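PDB 6KRY: enterotoxin SEN variant from Staphylococcus aureus, which probably acts as a superantigen toxin, as other members of the staphylococcal and streptococcal enterotoxin family do. Local coordinates for residues N113-V123 against F135-K143; I171-N182 against S216-K226. All blocks are in the same frame, centred on the assembly; numbering follows the deposited sequence.

Contact 1. Residues N113-V123 against F135-K143; sequences NQLDEERVIGV and FVIKTKKAK
The carboxamide of Asn113 clips onto the backbone of Lys143 with both of its polar atoms. OD1 of Asn113 takes Lys143 N at 2.8 Å on a lone pair, and ND2 of Asn113 gives to Lys143 O at 2.9 Å, with the acceptor almost in the amide plane and an N-H...O angle of 174°. With CG anti to the backbone N (chi1 -163°), the amide reaches across to this neighbour and is held flat by two bonds. Next to it the backbone pairs by Ala142 N to Asn113 O and Leu115 N to Lys140 O. Both chains then turn a corner, at Asp116-Glu117 and at Lys140, and pair again from Arg119-Thr139 to Val123-Phe135, where six backbone bonds join antiparallel strands at 147°.

One side of this ladder carries Ile121, Val123, Ile137 and Thr139, turned to helix 146-161, whose Glu148 binds Thr139 OG1. Val123 CB lies over one face of the Phe135 ring, 4.1 Å from its centroid, while Lys156 makes a cation-pi contact with that ring. On the other side Val120 CG1 presses tightly on Val136 CB at 3.3 Å. Glu118 crosses Lys138 and Lys140 at about right angles; its OE2 stays 5.7 Å from Lys140 NZ, too far for a salt bridge with that lysine. The arrangement is the bent beta hairpin of strands 114-127 and 130-139, part of the beta-grasp fold of staphylococcal enterotoxins.

Contact 2. Residues I171-N182 against S216-K226; sequences IQKGCIFFHSNN and SNYHIDVFLYK
His179 lays its CB over one face of the His219 ring, 3.8 Å from the centroid, while the two imidazoles, tilted by only 22°, are slid apart so that they barely overlap. In-plane with that same ring, His219 ND1 gives a nearly straight bond to Asn181 OD1 at 2.6 Å, which fixes the ring's rotation and indicates a proton on ND1. His219 CG lies between the backbone N and the carbonyl carbon (chi1 64°), which brings the ring to both partners. A water accepts from Asn181 ND2 and donates to Tyr218 O. Ser180 CA sits above the face of the Tyr218 ring, whose OH is bound by Asn185.

The strands 173-180 and 218-225 run antiparallel and are adjacent in the mixed sheet of the beta-grasp domain. Ile176, Ile220 and Val222 turn to helix 146-161, and Ile176 CG1 meets Ile220 CG2 at 3.5 Å. The other face carries Cys175, Phe177, Phe223 and Tyr225; the rings of Phe177 and Phe223 stand at 88°, with CD2 of Phe177 3.8 Å from CE2 of Phe223.

At the far end a classic beta bulge puts Gln172 N and Lys173 N on Tyr225 O, at 2.8 and 3.2 Å. Gly174 CA comes within 3.0 Å of Phe223 O, a close CA-H...O contact.

In the fold
Contact 2 and the 118-123/135-139 ladder of contact 1 belong to one five-stranded sheet, in which strand 114-127 runs parallel to strand 218-225: a probable hydrogen bond from Ile220 N to Gly122 O (3.0 Å) joins them, and the centres lie about 17 Å apart. Contact 1 pairs the outermost strand 130-139 with its neighbour, and 8 of its 20 touching residues are exposed; contact 2 lies further inside the sheet, with 10 of 23 buried and 3 exposed. Each sets aliphatic side chains against helix 146-161, with Val153 touched from both. Their opposite faces differ: valines and a lysine in contact 1, with Glu118 at its margin, aromatic rings, histidines and a cysteine in contact 2.

Contact 1. Residues N113-V123 against F135-K143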
loop_
_atom_site.group_PDB
_atom_site.type_symbol
_atom_site.label_atom_id
_atom_site.label_comp_id
_atom_site.label_asym_id
_atom_site.label_seq_id
_atom_site.Cartn_x
_atom_site.Cartn_y
_atom_site.Cartn_z
ATOM N N ASN A 113 15.006 13.036 3.193
ATOM C CA ASN A 113 13.602 12.888 2.798
ATOM C C ASN A 113 12.661 13.145 3.981
ATOM O O ASN A 113 11.410 13.098 3.826
ATOM C CB ASN A 113 13.309 11.486 2.263
ATOM C CG ASN A 113 12.015 11.418 1.483
ATOM O OD1 ASN A 113 11.758 12.282 0.619
ATOM N ND2 ASN A 113 11.225 10.379 1.745
ATOM N N GLN A 114 13.218 13.484 5.147
ATOM C CA GLN A 114 12.396 13.618 6.320
ATOM C C GLN A 114 11.880 15.046 6.480
ATOM O O GLN A 114 12.671 15.949 6.719
ATOM C CB GLN A 114 13.216 13.235 7.549
ATOM C CG GLN A 114 13.925 11.891 7.420
ATOM C CD GLN A 114 12.946 10.784 7.131
ATOM O OE1 GLN A 114 11.938 10.632 7.837
ATOM N NE2 GLN A 114 13.217 10.004 6.086
ATOM N N LEU A 115 10.551 15.248 6.456
ATOM C CA LEU A 115 9.983 16.621 6.645
ATOM C C LEU A 115 10.068 17.086 8.109
ATOM O O LEU A 115 10.092 16.295 9.056
ATOM C CB LEU A 115 8.531 16.639 6.176
ATOM C CG LEU A 115 8.349 16.291 4.703
ATOM C CD1 LEU A 115 6.889 16.098 4.421
ATOM C CD2 LEU A 115 8.956 17.380 3.806
ATOM N N ASP A 116 10.066 18.407 8.289
ATOM C CA ASP A 116 10.148 18.991 9.647
ATOM C C ASP A 116 8.783 18.866 10.341
ATOM O O ASP A 116 8.695 18.889 11.549
ATOM C CB ASP A 116 10.666 20.441 9.616
ATOM C CG ASP A 116 9.851 21.450 8.804
ATOM O OD1 ASP A 116 8.875 21.058 8.133
ATOM O OD2 ASP A 116 10.215 22.651 8.842
ATOM N N GLU A 117 7.713 18.718 9.566
ATOM C CA GLU A 117 6.438 18.338 10.169
ATOM C C GLU A 117 5.580 17.589 9.148
ATOM O O GLU A 117 5.909 17.584 7.983
ATOM C CB GLU A 117 5.697 19.567 10.671
ATOM C CG GLU A 117 5.479 20.601 9.595
ATOM C CD GLU A 117 5.133 21.969 10.152
ATOM O OE1 GLU A 117 4.231 22.628 9.564
ATOM O OE2 GLU A 117 5.755 22.366 11.177
ATOM N N GLU A 118 4.504 16.979 9.652
ATOM C CA GLU A 118 3.570 16.165 8.902
ATOM C C GLU A 118 3.045 16.949 7.703
ATOM O O GLU A 118 2.523 18.020 7.885
ATOM C CB GLU A 118 2.329 15.836 9.742
ATOM C CG GLU A 118 2.565 14.826 10.845
ATOM C CD GLU A 118 2.849 13.412 10.375
ATOM O OE1 GLU A 118 2.835 13.173 9.138
ATOM O OE2 GLU A 118 3.073 12.540 11.244
ATOM N N ARG A 119 3.141 16.382 6.498
ATOM C CA ARG A 119 2.493 16.930 5.338
ATOM C C ARG A 119 1.085 16.345 5.307
ATOM O O ARG A 119 0.898 15.112 5.589
ATOM C CB ARG A 119 3.254 16.580 4.061
ATOM C CG ARG A 119 2.927 17.440 2.844
ATOM C CD ARG A 119 4.114 17.570 1.893
ATOM N NE ARG A 119 5.129 18.581 2.189
ATOM C CZ ARG A 119 6.327 18.627 1.626
ATOM N NH1 ARG A 119 6.729 17.673 0.816
ATOM N NH2 ARG A 119 7.139 19.624 1.887
ATOM N N VAL A 120 0.105 17.215 5.022
ATOM C CA VAL A 120 -1.285 16.823 4.970
ATOM C C VAL A 120 -1.718 16.694 3.509
ATOM O O VAL A 120 -1.424 17.542 2.672
ATOM C CB VAL A 120 -2.161 17.828 5.747
ATOM C CG1 VAL A 120 -3.621 17.411 5.718
ATOM C CG2 VAL A 120 -1.690 17.950 7.196
ATOM N N ILE A 121 -2.401 15.597 3.193
ATOM C CA ILE A 121 -2.931 15.325 1.851
ATOM C C ILE A 121 -4.449 15.157 1.943
ATOM O O ILE A 121 -4.943 14.356 2.759
ATOM C CB ILE A 121 -2.249 14.079 1.266
ATOM C CG1 ILE A 121 -0.757 14.350 1.063
ATOM C CG2 ILE A 121 -2.956 13.656 -0.008
ATOM C CD1 ILE A 121 0.037 13.154 0.575
ATOM N N GLY A 122 -5.164 15.951 1.137
ATOM C CA GLY A 122 -6.645 15.969 1.133
ATOM C C GLY A 122 -7.177 14.795 0.325
ATOM O O GLY A 122 -6.616 14.466 -0.710
ATOM N N VAL A 123 -8.228 14.166 0.845
ATOM C CA VAL A 123 -8.965 13.098 0.179
ATOM C C VAL A 123 -10.436 13.517 0.085
ATOM O O VAL A 123 -11.116 13.619 1.088
ATOM C CB VAL A 123 -8.829 11.767 0.955
ATOM C CG1 VAL A 123 -9.487 10.628 0.195
ATOM C CG2 VAL A 123 -7.388 11.431 1.330
ATOM N N PHE A 135 -11.539 13.850 4.163
ATOM C CA PHE A 135 -10.606 13.629 5.253
ATOM C C PHE A 135 -9.184 13.830 4.718
ATOM O O PHE A 135 -8.997 13.983 3.520
ATOM C CB PHE A 135 -10.826 12.263 5.902
ATOM C CG PHE A 135 -10.650 11.069 5.010
ATOM C CD1 PHE A 135 -9.379 10.581 4.715
ATOM C CD2 PHE A 135 -11.754 10.414 4.505
ATOM C CE1 PHE A 135 -9.242 9.443 3.948
ATOM C CE2 PHE A 135 -11.601 9.302 3.695
ATOM C CZ PHE A 135 -10.347 8.811 3.438
ATOM N N VAL A 136 -8.199 13.838 5.615
ATOM C CA VAL A 136 -6.835 13.923 5.198
ATOM C C VAL A 136 -6.104 12.677 5.669
ATOM O O VAL A 136 -6.542 11.985 6.532
ATOM C CB VAL A 136 -6.113 15.184 5.694
ATOM C CG1 VAL A 136 -6.888 16.440 5.333
ATOM C CG2 VAL A 136 -5.829 15.103 7.168
ATOM N N ILE A 137 -4.958 12.437 5.041
ATOM C CA ILE A 137 -3.952 11.482 5.495
ATOM C C ILE A 137 -2.647 12.280 5.568
ATOM O O ILE A 137 -2.540 13.372 4.977
ATOM C CB ILE A 137 -3.845 10.272 4.553
ATOM C CG1 ILE A 137 -3.387 10.722 3.167
ATOM C CG2 ILE A 137 -5.154 9.492 4.490
ATOM C CD1 ILE A 137 -3.078 9.597 2.219
ATOM N N LYS A 138 -1.682 11.765 6.313
ATOM C CA LYS A 138 -0.483 12.488 6.585
ATOM C C LYS A 138 0.731 11.603 6.342
ATOM O O LYS A 138 0.648 10.399 6.419
ATOM C CB LYS A 138 -0.454 12.922 8.047
ATOM C CG LYS A 138 -1.587 13.860 8.407
ATOM C CD LYS A 138 -1.538 14.383 9.815
ATOM C CE LYS A 138 -2.893 14.946 10.173
ATOM N NZ LYS A 138 -2.745 15.963 11.226
ATOM N N THR A 139 1.849 12.249 6.036
ATOM C CA THR A 139 3.148 11.574 5.873
ATOM C C THR A 139 4.242 12.536 6.331
ATOM O O THR A 139 4.065 13.760 6.275
ATOM C CB THR A 139 3.391 11.092 4.438
ATOM O OG1 THR A 139 4.599 10.344 4.351
ATOM C CG2 THR A 139 3.475 12.212 3.431
ATOM N N LYS A 140 5.353 11.951 6.752
ATOM C CA LYS A 140 6.509 12.716 7.146
ATOM C C LYS A 140 7.567 12.725 6.042
ATOM O O LYS A 140 8.692 13.171 6.281
ATOM C CB LYS A 140 7.099 12.155 8.441
ATOM C CG LYS A 140 6.535 12.796 9.702
ATOM C CD LYS A 140 7.470 13.820 10.355
ATOM C CE LYS A 140 6.996 14.221 11.740
ATOM N NZ LYS A 140 8.050 14.926 12.508
ATOM N N LYS A 141 7.212 12.257 4.853
ATOM C CA LYS A 141 8.156 12.003 3.759
ATOM C C LYS A 141 7.907 12.961 2.609
ATOM O O LYS A 141 6.757 13.162 2.242
ATOM C CB LYS A 141 7.984 10.577 3.252
ATOM C CG LYS A 141 8.111 9.516 4.341
ATOM C CD LYS A 141 7.934 8.091 3.853
ATOM C CE LYS A 141 8.207 7.104 4.975
ATOM N NZ LYS A 141 7.554 5.815 4.772
ATOM N N ALA A 142 8.987 13.534 2.063
ATOM C CA ALA A 142 8.893 14.451 0.909
ATOM C C ALA A 142 8.512 13.661 -0.348
ATOM O O ALA A 142 7.604 14.037 -1.073
ATOM C CB ALA A 142 10.171 15.231 0.718
ATOM N N LYS A 143 9.227 12.555 -0.572
ATOM C CA LYS A 143 8.922 11.517 -1.513
ATOM C C LYS A 143 8.262 10.376 -0.746
ATOM O O LYS A 143 8.858 9.882 0.203
ATOM C CB LYS A 143 10.179 10.949 -2.180
ATOM C CG LYS A 143 10.874 11.881 -3.157
ATOM C CD LYS A 143 11.913 11.172 -3.978
ATOM C CE LYS A 143 12.585 12.172 -4.882
ATOM N NZ LYS A 143 13.648 11.561 -5.712
#

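Contact 2. Residues I171-N182 against S216-K226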
loop_
_atom_site.group_PDB
_atom_site.type_symbol
_atom_site.label_atom_id
_atom_site.label_comp_id
_atom_site.label_asym_id
_atom_site.label_seq_id
_atom_site.Cartn_x
_atom_site.Cartn_y
_atom_site.Cartn_z
ATOM N N ILE A 171 -21.872 -0.694 -1.121
ATOM C CA ILE A 171 -20.855 -0.235 -2.129
ATOM C C ILE A 171 -20.483 -1.405 -3.049
ATOM O O ILE A 171 -20.035 -2.423 -2.549
ATOM C CB ILE A 171 -19.620 0.356 -1.427
ATOM C CG1 ILE A 171 -19.966 1.506 -0.469
ATOM C CG2 ILE A 171 -18.582 0.771 -2.452
ATOM C CD1 ILE A 171 -20.701 2.641 -1.120
ATOM N N GLN A 172 -20.671 -1.266 -4.373
ATOM C CA GLN A 172 -20.381 -2.344 -5.321
ATOM C C GLN A 172 -19.165 -2.048 -6.185
ATOM O O GLN A 172 -18.564 -2.979 -6.718
ATOM C CB GLN A 172 -21.582 -2.637 -6.231
ATOM C CG GLN A 172 -22.608 -3.564 -5.588
ATOM C CD GLN A 172 -22.021 -4.903 -5.200
ATOM O OE1 GLN A 172 -21.290 -5.529 -5.975
ATOM N NE2 GLN A 172 -22.348 -5.347 -3.987
ATOM N N LYS A 173 -18.861 -0.766 -6.405
ATOM C CA LYS A 173 -17.743 -0.415 -7.234
ATOM C C LYS A 173 -17.076 0.823 -6.617
ATOM O O LYS A 173 -17.700 1.594 -5.854
ATOM C CB LYS A 173 -18.135 -0.082 -8.681
ATOM C CG LYS A 173 -18.836 -1.196 -9.467
ATOM C CD LYS A 173 -19.112 -0.863 -10.930
ATOM C CE LYS A 173 -19.468 -2.093 -11.752
ATOM N NZ LYS A 173 -19.753 -1.728 -13.156
ATOM N N GLY A 174 -15.809 1.006 -6.965
ATOM C CA GLY A 174 -15.135 2.190 -6.483
ATOM C C GLY A 174 -13.728 2.291 -7.008
ATOM O O GLY A 174 -13.091 1.303 -7.346
ATOM N N CYS A 175 -13.201 3.513 -6.969
ATOM C CA CYS A 175 -11.847 3.711 -7.377
ATOM C C CYS A 175 -11.229 4.917 -6.631
ATOM O O CYS A 175 -11.914 5.760 -6.059
ATOM C CB CYS A 175 -11.751 3.870 -8.876
ATOM S SG CYS A 175 -12.597 5.348 -9.487
ATOM N N ILE A 176 -9.903 4.927 -6.648
ATOM C CA ILE A 176 -9.081 5.913 -5.990
ATOM C C ILE A 176 -8.162 6.531 -7.038
ATOM O O ILE A 176 -7.413 5.862 -7.677
ATOM C CB ILE A 176 -8.313 5.314 -4.805
ATOM C CG1 ILE A 176 -7.457 6.415 -4.192
ATOM C CG2 ILE A 176 -7.490 4.088 -5.183
ATOM C CD1 ILE A 176 -6.775 6.065 -2.902
ATOM N N PHE A 177 -8.288 7.857 -7.194
ATOM C CA PHE A 177 -7.556 8.634 -8.155
ATOM C C PHE A 177 -6.497 9.485 -7.462
ATOM O O PHE A 177 -6.802 10.148 -6.508
ATOM C CB PHE A 177 -8.475 9.649 -8.836
ATOM C CG PHE A 177 -9.015 9.197 -10.158
ATOM C CD1 PHE A 177 -8.292 9.422 -11.320
ATOM C CD2 PHE A 177 -10.225 8.522 -10.227
ATOM C CE1 PHE A 177 -8.786 8.993 -12.546
ATOM C CE2 PHE A 177 -10.708 8.089 -11.447
ATOM C CZ PHE A 177 -9.993 8.340 -12.598
ATOM N N PHE A 178 -5.299 9.505 -8.023
ATOM C CA PHE A 178 -4.189 10.290 -7.530
ATOM C C PHE A 178 -3.965 11.420 -8.527
ATOM O O PHE A 178 -3.640 11.133 -9.681
ATOM C CB PHE A 178 -2.944 9.414 -7.362
ATOM C CG PHE A 178 -3.122 8.325 -6.332
ATOM C CD1 PHE A 178 -3.686 7.109 -6.671
ATOM C CD2 PHE A 178 -2.765 8.544 -5.009
ATOM C CE1 PHE A 178 -3.863 6.118 -5.715
ATOM C CE2 PHE A 178 -2.959 7.557 -4.052
ATOM C CZ PHE A 178 -3.499 6.347 -4.414
ATOM N N HIS A 179 -4.193 12.662 -8.100
ATOM C CA HIS A 179 -4.153 13.853 -9.000
ATOM C C HIS A 179 -2.999 14.768 -8.604
ATOM O O HIS A 179 -2.869 15.078 -7.430
ATOM C CB HIS A 179 -5.438 14.688 -8.879
ATOM C CG HIS A 179 -6.584 14.087 -9.611
ATOM N ND1 HIS A 179 -7.609 13.435 -8.959
ATOM C CD2 HIS A 179 -6.836 13.986 -10.938
ATOM C CE1 HIS A 179 -8.478 12.985 -9.858
ATOM N NE2 HIS A 179 -8.008 13.279 -11.078
ATOM N N SER A 180 -2.229 15.240 -9.588
ATOM C CA SER A 180 -1.197 16.247 -9.311
ATOM C C SER A 180 -1.871 17.619 -9.090
ATOM O O SER A 180 -2.671 18.082 -9.903
ATOM C CB SER A 180 -0.145 16.275 -10.409
ATOM O OG SER A 180 -0.707 16.675 -11.634
ATOM N N ASN A 181 -1.502 18.284 -7.990
ATOM C CA ASN A 181 -1.956 19.619 -7.652
ATOM C C ASN A 181 -1.595 20.622 -8.750
ATOM O O ASN A 181 -2.382 21.492 -9.052
ATOM C CB ASN A 181 -1.343 20.129 -6.347
ATOM C CG ASN A 181 -1.762 19.301 -5.156
ATOM O OD1 ASN A 181 -2.597 18.428 -5.304
ATOM N ND2 ASN A 181 -1.174 19.557 -3.997
ATOM N N ASN A 182 -0.402 20.497 -9.321
ATOM C CA ASN A 182 0.100 21.495 -10.292
ATOM C C ASN A 182 -0.275 21.121 -11.736
ATOM O O ASN A 182 0.179 21.804 -12.668
ATOM C CB ASN A 182 1.613 21.694 -10.157
ATOM C CG ASN A 182 2.421 20.453 -10.475
ATOM O OD1 ASN A 182 1.900 19.450 -10.979
ATOM N ND2 ASN A 182 3.717 20.506 -10.200
ATOM N N SER A 216 4.053 16.865 -1.587
ATOM C CA SER A 216 3.584 18.278 -1.682
ATOM C C SER A 216 2.626 18.441 -2.862
ATOM O O SER A 216 1.878 19.407 -2.894
ATOM C CB SER A 216 4.699 19.298 -1.732
ATOM O OG SER A 216 5.326 19.330 -3.005
ATOM N N ASN A 217 2.636 17.507 -3.823
ATOM C CA ASN A 217 2.030 17.788 -5.134
ATOM C C ASN A 217 0.846 16.873 -5.475
ATOM O O ASN A 217 0.457 16.864 -6.616
ATOM C CB ASN A 217 3.050 17.731 -6.285
ATOM C CG ASN A 217 2.510 18.280 -7.596
ATOM O OD1 ASN A 217 1.773 19.268 -7.610
ATOM N ND2 ASN A 217 2.913 17.672 -8.699
ATOM N N TYR A 218 0.266 16.150 -4.508
ATOM C CA TYR A 218 -0.769 15.204 -4.834
ATOM C C TYR A 218 -1.964 15.403 -3.905
ATOM O O TYR A 218 -1.844 15.785 -2.733
ATOM C CB TYR A 218 -0.250 13.758 -4.832
ATOM C CG TYR A 218 0.323 13.376 -6.163
ATOM C CD1 TYR A 218 1.604 13.759 -6.537
ATOM C CD2 TYR A 218 -0.457 12.713 -7.099
ATOM C CE1 TYR A 218 2.075 13.535 -7.825
ATOM C CE2 TYR A 218 0.004 12.466 -8.380
ATOM C CZ TYR A 218 1.274 12.871 -8.745
ATOM O OH TYR A 218 1.757 12.571 -9.989
ATOM N N HIS A 219 -3.139 15.127 -4.445
ATOM C CA HIS A 219 -4.368 15.009 -3.648
ATOM C C HIS A 219 -5.138 13.826 -4.231
ATOM O O HIS A 219 -4.797 13.322 -5.318
ATOM C CB HIS A 219 -5.195 16.295 -3.637
ATOM C CG HIS A 219 -5.723 16.702 -4.969
ATOM N ND1 HIS A 219 -4.970 17.468 -5.846
ATOM C CD2 HIS A 219 -6.886 16.434 -5.600
ATOM C CE1 HIS A 219 -5.647 17.660 -6.961
ATOM N NE2 HIS A 219 -6.860 17.083 -6.816
ATOM N N ILE A 220 -6.100 13.344 -3.466
ATOM C CA ILE A 220 -6.749 12.064 -3.810
ATOM C C ILE A 220 -8.247 12.287 -3.918
ATOM O O ILE A 220 -8.816 13.010 -3.106
ATOM C CB ILE A 220 -6.391 11.030 -2.747
ATOM C CG1 ILE A 220 -4.871 10.855 -2.726
ATOM C CG2 ILE A 220 -7.102 9.701 -2.986
ATOM C CD1 ILE A 220 -4.391 10.049 -1.542
ATOM N N ASP A 221 -8.867 11.659 -4.922
ATOM C CA ASP A 221 -10.312 11.624 -5.002
ATOM C C ASP A 221 -10.758 10.160 -5.024
ATOM O O ASP A 221 -10.249 9.370 -5.812
ATOM C CB ASP A 221 -10.837 12.355 -6.228
ATOM C CG ASP A 221 -10.383 13.799 -6.349
ATOM O OD1 ASP A 221 -10.470 14.518 -5.348
ATOM O OD2 ASP A 221 -9.913 14.163 -7.453
ATOM N N VAL A 222 -11.746 9.833 -4.187
ATOM C CA VAL A 222 -12.326 8.505 -4.114
ATOM C C VAL A 222 -13.757 8.564 -4.686
ATOM O O VAL A 222 -14.559 9.446 -4.271
ATOM C CB VAL A 222 -12.340 8.014 -2.651
ATOM C CG1 VAL A 222 -13.076 6.694 -2.497
ATOM C CG2 VAL A 222 -10.922 7.903 -2.086
ATOM N N PHE A 223 -14.083 7.625 -5.584
ATOM C CA PHE A 223 -15.419 7.515 -6.182
ATOM C C PHE A 223 -15.974 6.156 -5.790
ATOM O O PHE A 223 -15.365 5.142 -6.079
ATOM C CB PHE A 223 -15.354 7.725 -7.699
ATOM C CG PHE A 223 -14.863 9.088 -8.109
ATOM C CD1 PHE A 223 -15.723 10.174 -8.140
ATOM C CD2 PHE A 223 -13.522 9.304 -8.394
ATOM C CE1 PHE A 223 -15.261 11.437 -8.476
ATOM C CE2 PHE A 223 -13.063 10.565 -8.736
ATOM C CZ PHE A 223 -13.934 11.622 -8.780
ATOM N N LEU A 224 -17.120 6.159 -5.119
ATOM C CA LEU A 224 -17.790 4.967 -4.704
ATOM C C LEU A 224 -19.168 4.912 -5.379
ATOM O O LEU A 224 -19.768 5.946 -5.627
ATOM C CB LEU A 224 -17.966 4.971 -3.184
ATOM C CG LEU A 224 -16.669 5.157 -2.377
ATOM C CD1 LEU A 224 -16.992 5.183 -0.892
ATOM C CD2 LEU A 224 -15.675 4.055 -2.683
ATOM N N TYR A 225 -19.655 3.699 -5.623
ATOM C CA TYR A 225 -20.927 3.508 -6.340
ATOM C C TYR A 225 -21.697 2.344 -5.705
ATOM O O TYR A 225 -21.118 1.285 -5.431
ATOM C CB TYR A 225 -20.699 3.229 -7.822
ATOM C CG TYR A 225 -19.900 4.294 -8.520
ATOM C CD1 TYR A 225 -20.501 5.470 -8.940
ATOM C CD2 TYR A 225 -18.535 4.140 -8.725
ATOM C CE1 TYR A 225 -19.762 6.466 -9.559
ATOM C CE2 TYR A 225 -17.787 5.134 -9.328
ATOM C CZ TYR A 225 -18.402 6.294 -9.751
ATOM O OH TYR A 225 -17.650 7.250 -10.378
ATOM N N LYS A 226 -23.007 2.565 -5.514
ATOM C CA LYS A 226 -23.955 1.573 -5.040
ATOM C C LYS A 226 -24.257 0.532 -6.121
ATOM O O LYS A 226 -24.145 0.800 -7.317
ATOM C CB LYS A 226 -25.244 2.291 -4.628
ATOM C CG LYS A 226 -25.380 2.616 -3.146
ATOM C CD LYS A 226 -24.334 3.573 -2.568
ATOM C CE LYS A 226 -24.875 4.944 -2.186
ATOM N NZ LYS A 226 -26.288 4.919 -1.728
HETATM O O HOH W 1 -1.690 17.941 -1.459
#